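Local coordinates for protein 2-dehydropantoate 2-reductase (Enterococcus faecium, PDB 3WFI) that reduces 2-keto acids with a nicotinamide coenzyme as a D-mandelate dehydrogenase of the ketopantoate reductase family, at residues B[85-90]-B[114-119]; B[229-234]-B[286-291]. All blocks are in the same frame, centred on the assembly; numbering follows the deposited sequence.

Contact 1 (B[85-90]-B[114-119]); sequences KMLQDI and EKFVPM
Phe-116 lays its ring against Leu-87 on the Rossmann-type coenzyme domain, where the loop that leads from helix 109-113 to strand 122-127 packs on the late turns of helix 80-90. The contact is apolar and built as a CH-pi interaction. Leu-87 CB stands over the centre of one face of the Phe-116 ring, 3.6 Å from its centroid and 13° off the normal. Farther out on the same leucine, CD1 lies above the same face but out past its CD2-CE2 side, 3.8 Å from Phe-116 CD2, so the methylene and one methyl branch share the aromatic surface. The phenylalanine gets there with CG anti to its carbonyl carbon (chi1 -59°), which swings the ring from the loop onto the helix.

The backbone takes part as well: the carbonyl oxygen of Leu-87 lies 3.7 Å from Phe-116 CE1, and Gln-88 N approaches the ring obliquely at 3.8 Å from the same carbon. No hydrogen bond joins the two segments. Phe-116 also rests on Ile-94, while Leu-87 packs on Ile-112 and Ile-113, so the pair fills the junction of helix 80-90, strand 94-95 and helix 109-113. A salt bridge from Lys-115 NZ to Glu-84 OE1 adds a charged tie between the same loop and helix. Gln-82, which binds NAD(+), lies on this helix, its side chain about 10 Å from that of Leu-87. At the exposed margin, Gln-88 brings its aliphatic part to the ring, with CG 3.9 Å from Phe-116 CZ.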
ATOM      1  N   LYS B  85     -23.136  10.158  13.302  1.00 22.20           N
ATOM      2  CA  LYS B  85     -24.139  11.198  13.107  1.00 23.58           C
ATOM      3  C   LYS B  85     -25.509  10.832  13.725  1.00 23.11           C
ATOM      4  O   LYS B  85     -26.131  11.668  14.383  1.00 23.37           O
ATOM      5  CB  LYS B  85     -24.273  11.495  11.608  1.00 25.23           C
ATOM      6  CG  LYS B  85     -25.321  12.528  11.251  1.00 26.79           C
ATOM      7  CD  LYS B  85     -25.095  13.789  12.040  1.00 28.38           C
ATOM      8  CE  LYS B  85     -25.969  14.924  11.561  1.00 30.92           C
ATOM      9  NZ  LYS B  85     -25.469  16.204  12.129  1.00 33.34           N
ATOM     10  N   MET B  86     -25.969   9.598  13.506  1.00 21.55           N
ATOM     11  CA  MET B  86     -27.204   9.109  14.123  1.00 21.08           C
ATOM     12  C   MET B  86     -27.122   9.262  15.648  1.00 21.12           C
ATOM     13  O   MET B  86     -28.009   9.850  16.276  1.00 21.06           O
ATOM     14  CB  MET B  86     -27.465   7.647  13.739  1.00 20.49           C
ATOM     15  CG  MET B  86     -28.627   6.973  14.470  1.00 20.61           C
ATOM     16  SD  MET B  86     -30.237   7.732  14.145  1.00 21.32           S
ATOM     17  CE  MET B  86     -30.650   6.948  12.587  1.00 21.03           C
ATOM     18  N   LEU B  87     -26.047   8.769  16.238  1.00 20.89           N
ATOM     19  CA  LEU B  87     -25.863   8.866  17.690  1.00 22.11           C
ATOM     20  C   LEU B  87     -25.852  10.307  18.167  1.00 22.98           C
ATOM     21  O   LEU B  87     -26.502  10.623  19.162  1.00 22.37           O
ATOM     22  CB  LEU B  87     -24.583   8.152  18.130  1.00 22.37           C
ATOM     23  CG  LEU B  87     -24.678   6.625  18.003  1.00 22.42           C
ATOM     24  CD1 LEU B  87     -23.307   5.989  18.185  1.00 23.73           C
ATOM     25  CD2 LEU B  87     -25.671   6.061  18.998  1.00 23.10           C
ATOM     26  N   GLN B  88     -25.128  11.174  17.453  1.00 23.64           N
ATOM     27  CA  GLN B  88     -25.097  12.598  17.768  1.00 25.19           C
ATOM     28  C   GLN B  88     -26.508  13.166  17.758  1.00 24.21           C
ATOM     29  O   GLN B  88     -26.895  13.878  18.668  1.00 24.64           O
ATOM     30  CB  GLN B  88     -24.221  13.381  16.762  1.00 26.67           C
ATOM     31  CG  GLN B  88     -22.719  13.272  17.022  1.00 28.41           C
ATOM     32  CD  GLN B  88     -21.859  13.828  15.880  1.00 30.13           C
ATOM     33  OE1 GLN B  88     -22.369  14.280  14.851  1.00 31.24           O
ATOM     34  NE2 GLN B  88     -20.541  13.769  16.055  1.00 30.12           N
ATOM     35  N   ASP B  89     -27.265  12.840  16.717  1.00 24.04           N
ATOM     36  CA  ASP B  89     -28.643  13.311  16.593  1.00 24.19           C
ATOM     37  C   ASP B  89     -29.602  12.787  17.665  1.00 22.87           C
ATOM     38  O   ASP B  89     -30.536  13.486  18.029  1.00 24.26           O
ATOM     39  CB  ASP B  89     -29.210  12.951  15.220  1.00 24.71           C
ATOM     40  CG  ASP B  89     -28.673  13.841  14.114  1.00 26.24           C
ATOM     41  OD1 ASP B  89     -28.138  14.921  14.424  1.00 27.12           O
ATOM     42  OD2 ASP B  89     -28.786  13.452  12.938  1.00 26.71           O
ATOM     43  N   ILE B  90     -29.411  11.563  18.143  1.00 21.22           N
ATOM     44  CA  ILE B  90     -30.378  10.965  19.073  1.00 20.81           C
ATOM     45  C   ILE B  90     -29.926  10.967  20.530  1.00 21.99           C
ATOM     46  O   ILE B  90     -30.615  10.386  21.380  1.00 21.46           O
ATOM     47  CB  ILE B  90     -30.772   9.528  18.654  1.00 20.20           C
ATOM     48  CG1 ILE B  90     -29.628   8.532  18.889  1.00 19.20           C
ATOM     49  CG2 ILE B  90     -31.231   9.509  17.204  1.00 20.73           C
ATOM     50  CD1 ILE B  90     -29.991   7.092  18.584  1.00 19.24           C
ATOM     51  N   GLU B 114     -19.255   3.986  22.326  1.00 25.92           N
ATOM     52  CA  GLU B 114     -18.682   4.295  23.651  1.00 28.63           C
ATOM     53  C   GLU B 114     -18.633   5.786  23.997  1.00 28.36           C
ATOM     54  O   GLU B 114     -18.617   6.158  25.173  1.00 28.13           O
ATOM     55  CB  GLU B 114     -17.270   3.709  23.783  1.00 30.99           C
ATOM     56  CG  GLU B 114     -16.727   3.753  25.204  1.00 33.73           C
ATOM     57  CD  GLU B 114     -15.336   3.163  25.320  1.00 36.24           C
ATOM     58  OE1 GLU B 114     -14.523   3.382  24.402  1.00 38.76           O
ATOM     59  OE2 GLU B 114     -15.068   2.482  26.334  1.00 38.82           O
ATOM     60  N   LYS B 115     -18.598   6.642  22.985  1.00 30.28           N
ATOM     61  CA  LYS B 115     -18.634   8.089  23.218  1.00 31.37           C
ATOM     62  C   LYS B 115     -19.950   8.529  23.858  1.00 31.02           C
ATOM     63  O   LYS B 115     -20.015   9.610  24.459  1.00 30.57           O
ATOM     64  CB  LYS B 115     -18.394   8.853  21.906  1.00 33.05           C
ATOM     65  CG  LYS B 115     -16.974   8.694  21.373  1.00 34.60           C
ATOM     66  CD  LYS B 115     -16.800   9.083  19.905  1.00 36.09           C
ATOM     67  CE  LYS B 115     -15.397   8.761  19.386  1.00 37.58           C
ATOM     68  NZ  LYS B 115     -15.263   9.012  17.919  1.00 37.07           N
ATOM     69  N   PHE B 116     -20.981   7.683  23.745  1.00 28.39           N
ATOM     70  CA  PHE B 116     -22.359   8.029  24.148  1.00 27.95           C
ATOM     71  C   PHE B 116     -22.909   7.193  25.291  1.00 26.53           C
ATOM     72  O   PHE B 116     -23.751   7.667  26.044  1.00 26.57           O
ATOM     73  CB  PHE B 116     -23.291   7.901  22.932  1.00 27.42           C
ATOM     74  CG  PHE B 116     -22.896   8.785  21.787  1.00 27.42           C
ATOM     75  CD1 PHE B 116     -23.441  10.048  21.651  1.00 28.35           C
ATOM     76  CD2 PHE B 116     -21.963   8.360  20.856  1.00 27.85           C
ATOM     77  CE1 PHE B 116     -23.075  10.871  20.588  1.00 28.92           C
ATOM     78  CE2 PHE B 116     -21.591   9.174  19.792  1.00 28.58           C
ATOM     79  CZ  PHE B 116     -22.145  10.436  19.665  1.00 29.00           C
ATOM     80  N   VAL B 117     -22.469   5.939  25.391  1.00 26.66           N
ATOM     81  CA  VAL B 117     -22.825   5.075  26.508  1.00 26.18           C
ATOM     82  C   VAL B 117     -21.593   4.283  26.935  1.00 26.79           C
ATOM     83  O   VAL B 117     -20.749   3.959  26.097  1.00 27.63           O
ATOM     84  CB  VAL B 117     -24.005   4.114  26.182  1.00 26.57           C
ATOM     85  CG1 VAL B 117     -25.201   4.875  25.610  1.00 26.60           C
ATOM     86  CG2 VAL B 117     -23.577   3.017  25.229  1.00 26.98           C
ATOM     87  N   PRO B 118     -21.478   3.969  28.239  1.00 26.20           N
ATOM     88  CA  PRO B 118     -20.341   3.146  28.669  1.00 26.32           C
ATOM     89  C   PRO B 118     -20.362   1.740  28.059  1.00 25.39           C
ATOM     90  O   PRO B 118     -21.422   1.223  27.719  1.00 24.84           O
ATOM     91  CB  PRO B 118     -20.511   3.066  30.183  1.00 26.53           C
ATOM     92  CG  PRO B 118     -21.951   3.350  30.428  1.00 27.28           C
ATOM     93  CD  PRO B 118     -22.356   4.322  29.363  1.00 26.97           C
ATOM     94  N   MET B 119     -19.180   1.152  27.943  1.00 25.50           N
ATOM     95  CA  MET B 119     -18.985  -0.166  27.377  1.00 25.86           C
ATOM     96  C   MET B 119     -19.874  -1.228  28.026  1.00 25.12           C
ATOM     97  O   MET B 119     -20.381  -2.116  27.339  1.00 25.83           O
ATOM     98  CB  MET B 119     -17.502  -0.558  27.522  1.00 27.63           C
ATOM     99  CG  MET B 119     -17.053  -1.710  26.642  1.00 28.58           C
ATOM    100  SD  MET B 119     -17.345  -1.429  24.888  1.00 31.61           S
ATOM    101  CE  MET B 119     -16.328   0.000  24.513  1.00 31.52           C
TER

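Contact 2 (B[229-234]-B[286-291])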
ATOM      1  N   ALA B 229      -7.092  -7.185  18.569  1.00 18.31           N
ATOM      2  CA  ALA B 229      -8.144  -8.025  19.185  1.00 18.30           C
ATOM      3  C   ALA B 229      -7.695  -8.625  20.524  1.00 18.95           C
ATOM      4  O   ALA B 229      -8.475  -8.682  21.478  1.00 17.93           O
ATOM      5  CB  ALA B 229      -8.578  -9.122  18.229  1.00 18.13           C
ATOM      6  N   ALA B 230      -6.429  -9.038  20.603  1.00 19.06           N
ATOM      7  CA  ALA B 230      -5.880  -9.582  21.847  1.00 19.75           C
ATOM      8  C   ALA B 230      -5.937  -8.573  23.010  1.00 20.25           C
ATOM      9  O   ALA B 230      -6.196  -8.947  24.149  1.00 20.60           O
ATOM     10  CB  ALA B 230      -4.456 -10.072  21.634  1.00 19.73           C
ATOM     11  N   VAL B 231      -5.709  -7.300  22.717  1.00 21.00           N
ATOM     12  CA  VAL B 231      -5.852  -6.239  23.720  1.00 21.76           C
ATOM     13  C   VAL B 231      -7.288  -6.208  24.238  1.00 22.13           C
ATOM     14  O   VAL B 231      -7.527  -5.976  25.421  1.00 23.59           O
ATOM     15  CB  VAL B 231      -5.468  -4.855  23.154  1.00 22.38           C
ATOM     16  CG1 VAL B 231      -5.705  -3.756  24.193  1.00 22.91           C
ATOM     17  CG2 VAL B 231      -4.014  -4.839  22.696  1.00 22.46           C
ATOM     18  N   GLU B 232      -8.244  -6.473  23.365  1.00 21.68           N
ATOM     19  CA  GLU B 232      -9.656  -6.517  23.754  1.00 22.66           C
ATOM     20  C   GLU B 232     -10.108  -7.932  24.199  1.00 23.72           C
ATOM     21  O   GLU B 232     -11.293  -8.238  24.183  1.00 24.58           O
ATOM     22  CB  GLU B 232     -10.512  -5.987  22.604  1.00 21.84           C
ATOM     23  CG  GLU B 232     -10.110  -4.565  22.224  1.00 21.35           C
ATOM     24  CD  GLU B 232     -10.750  -4.038  20.969  1.00 21.11           C
ATOM     25  OE1 GLU B 232     -11.317  -4.831  20.182  1.00 20.65           O
ATOM     26  OE2 GLU B 232     -10.666  -2.804  20.761  1.00 20.60           O
ATOM     27  N   LYS B 233      -9.147  -8.764  24.611  1.00 24.84           N
ATOM     28  CA  LYS B 233      -9.402 -10.080  25.199  1.00 26.67           C
ATOM     29  C   LYS B 233     -10.026 -11.049  24.216  1.00 26.55           C
ATOM     30  O   LYS B 233     -10.738 -11.965  24.622  1.00 25.92           O
ATOM     31  CB  LYS B 233     -10.290  -9.979  26.452  1.00 28.77           C
ATOM     32  CG  LYS B 233      -9.883  -8.894  27.439  1.00 30.00           C
ATOM     33  CD  LYS B 233      -8.459  -9.084  27.922  1.00 33.45           C
ATOM     34  CE  LYS B 233      -8.066  -8.026  28.954  1.00 34.89           C
ATOM     35  NZ  LYS B 233      -6.585  -7.914  29.026  1.00 35.60           N
ATOM     36  N   ILE B 234      -9.744 -10.857  22.932  1.00 24.79           N
ATOM     37  CA  ILE B 234     -10.207 -11.764  21.904  1.00 25.46           C
ATOM     38  C   ILE B 234      -8.981 -12.390  21.240  1.00 25.64           C
ATOM     39  O   ILE B 234      -8.171 -11.689  20.638  1.00 24.97           O
ATOM     40  CB  ILE B 234     -11.024 -11.020  20.833  1.00 24.55           C
ATOM     41  CG1 ILE B 234     -12.326 -10.430  21.441  1.00 25.15           C
ATOM     42  CG2 ILE B 234     -11.304 -11.970  19.669  1.00 24.50           C
ATOM     43  CD1 ILE B 234     -13.471 -11.420  21.568  1.00 25.40           C
ATOM     44  N   LYS B 286      -3.451   2.892  17.493  1.00 22.08           N
ATOM     45  CA  LYS B 286      -2.936   4.134  18.076  1.00 24.74           C
ATOM     46  C   LYS B 286      -3.257   4.229  19.564  1.00 24.22           C
ATOM     47  O   LYS B 286      -2.413   4.613  20.368  1.00 23.67           O
ATOM     48  CB  LYS B 286      -3.517   5.353  17.362  1.00 27.74           C
ATOM     49  CG  LYS B 286      -2.887   5.668  16.018  1.00 31.22           C
ATOM     50  CD  LYS B 286      -3.630   6.843  15.385  1.00 34.15           C
ATOM     51  CE  LYS B 286      -3.225   8.162  16.019  1.00 35.82           C
ATOM     52  NZ  LYS B 286      -4.255   9.232  15.867  1.00 37.32           N
ATOM     53  N   LYS B 287      -4.484   3.861  19.916  1.00 24.09           N
ATOM     54  CA  LYS B 287      -4.943   3.895  21.304  1.00 25.11           C
ATOM     55  C   LYS B 287      -4.202   2.877  22.169  1.00 23.75           C
ATOM     56  O   LYS B 287      -3.872   3.160  23.306  1.00 25.07           O
ATOM     57  CB  LYS B 287      -6.447   3.612  21.344  1.00 26.92           C
ATOM     58  CG  LYS B 287      -7.084   3.745  22.715  1.00 28.77           C
ATOM     59  CD  LYS B 287      -8.557   3.392  22.628  1.00 29.80           C
ATOM     60  CE  LYS B 287      -9.241   3.514  23.983  1.00 30.75           C
ATOM     61  NZ  LYS B 287     -10.703   3.315  23.833  1.00 30.08           N
ATOM     62  N   TYR B 288      -3.950   1.690  21.628  1.00 22.00           N
ATOM     63  CA  TYR B 288      -3.344   0.603  22.394  1.00 21.03           C
ATOM     64  C   TYR B 288      -1.811   0.513  22.316  1.00 20.90           C
ATOM     65  O   TYR B 288      -1.216  -0.322  22.992  1.00 20.74           O
ATOM     66  CB  TYR B 288      -3.939  -0.741  21.975  1.00 20.65           C
ATOM     67  CG  TYR B 288      -5.450  -0.867  22.113  1.00 20.35           C
ATOM     68  CD1 TYR B 288      -6.153  -0.213  23.135  1.00 20.89           C
ATOM     69  CD2 TYR B 288      -6.164  -1.677  21.252  1.00 20.03           C
ATOM     70  CE1 TYR B 288      -7.525  -0.356  23.262  1.00 20.70           C
ATOM     71  CE2 TYR B 288      -7.529  -1.827  21.376  1.00 19.87           C
ATOM     72  CZ  TYR B 288      -8.203  -1.161  22.386  1.00 20.34           C
ATOM     73  OH  TYR B 288      -9.567  -1.321  22.495  1.00 19.90           O
ATOM     74  N   GLY B 289      -1.176   1.371  21.523  1.00 20.24           N
ATOM     75  CA  GLY B 289       0.272   1.283  21.311  1.00 20.42           C
ATOM     76  C   GLY B 289       0.656   0.054  20.493  1.00 19.97           C
ATOM     77  O   GLY B 289       1.681  -0.568  20.748  1.00 20.29           O
ATOM     78  N   VAL B 290      -0.172  -0.294  19.512  1.00 18.99           N
ATOM     79  CA  VAL B 290       0.051  -1.455  18.669  1.00 18.62           C
ATOM     80  C   VAL B 290       0.250  -0.973  17.228  1.00 18.04           C
ATOM     81  O   VAL B 290      -0.607  -0.285  16.670  1.00 17.31           O
ATOM     82  CB  VAL B 290      -1.141  -2.444  18.719  1.00 18.74           C
ATOM     83  CG1 VAL B 290      -0.961  -3.562  17.699  1.00 18.85           C
ATOM     84  CG2 VAL B 290      -1.297  -3.032  20.118  1.00 19.39           C
ATOM     85  N   ALA B 291       1.372  -1.353  16.625  1.00 17.28           N
ATOM     86  CA  ALA B 291       1.702  -0.915  15.284  1.00 16.59           C
ATOM     87  C   ALA B 291       0.760  -1.606  14.295  1.00 15.43           C
ATOM     88  O   ALA B 291       0.584  -2.811  14.364  1.00 15.71           O
ATOM     89  CB  ALA B 291       3.151  -1.237  14.977  1.00 16.69           C
TER
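Tyr-288 is gripped in two ways by the end of helix 214-231: an apolar methyl lies on its ring and a carboxylate takes its hydroxyl. Val-231 CG1 sits over the centre of one face, 3.5 Å from the ring centroid and 11° off the normal, a CH-pi contact. With that methyl anti to the backbone N (chi1 177°), the other branch, CG2, is left to meet Val-290 CG2 at 4.2 Å. At the edge of the ring and in its plane, Glu-232 OE2 accepts a short hydrogen bond of 2.5 Å from Tyr-288 OH, using the lone pair anti to its other oxygen. The carboxylate stands almost upright to the ring, their planes 86° apart.

Both carboxylate oxygens have further partners. OE2 also forms a salt bridge with Lys-284 NZ, one turn before Tyr-288, and OE1 is hydrogen-bonded to Tyr-185 OH; with partners on both oxygens, the carboxylate has its rotation restrained, and the lysine would probably favour the charged form. The glutamate is placed here because helix 214-231 stops beside it in a Schellman motif: Ile-234 N bonds to Ala-229 O, Lys-233 N to Ala-230 O, and Lys-233 takes positive phi. Across the contact, helix 278-288 ends at Tyr-288; Gly-289, also with positive phi, leaves helical geometry, and Val-290 then points its side chain back toward Val-231. In this all-helical C-terminal domain, two helix C-termini thus meet at the surface, with helix 180-191 alongside through Tyr-185 and Val-290 resting on Lys-227 and Val-228 of helix 214-231.

From the N terminus, the chain first builds the Rossmann-type domain, where contact 1 closes a loop of 23 residues that passes through strands 94-95 and 98-102 and helix 109-113 before returning to helix 80-90. The chain then completes the sheet, enters the helical C-terminal domain, and contact 2 closes a second loop of 51 residues, with helices but no strands, between the ends of helices 214-231 and 278-288. The loops follow in series, neither enclosing nor crossing the other. Their centres lie 22 Å apart, and each ties together its own domain. A long, weak ion pair, Glu-114 OE1 to Lys-287 NZ at 3.9 Å, is where the two contacts touch, across from one domain to the other.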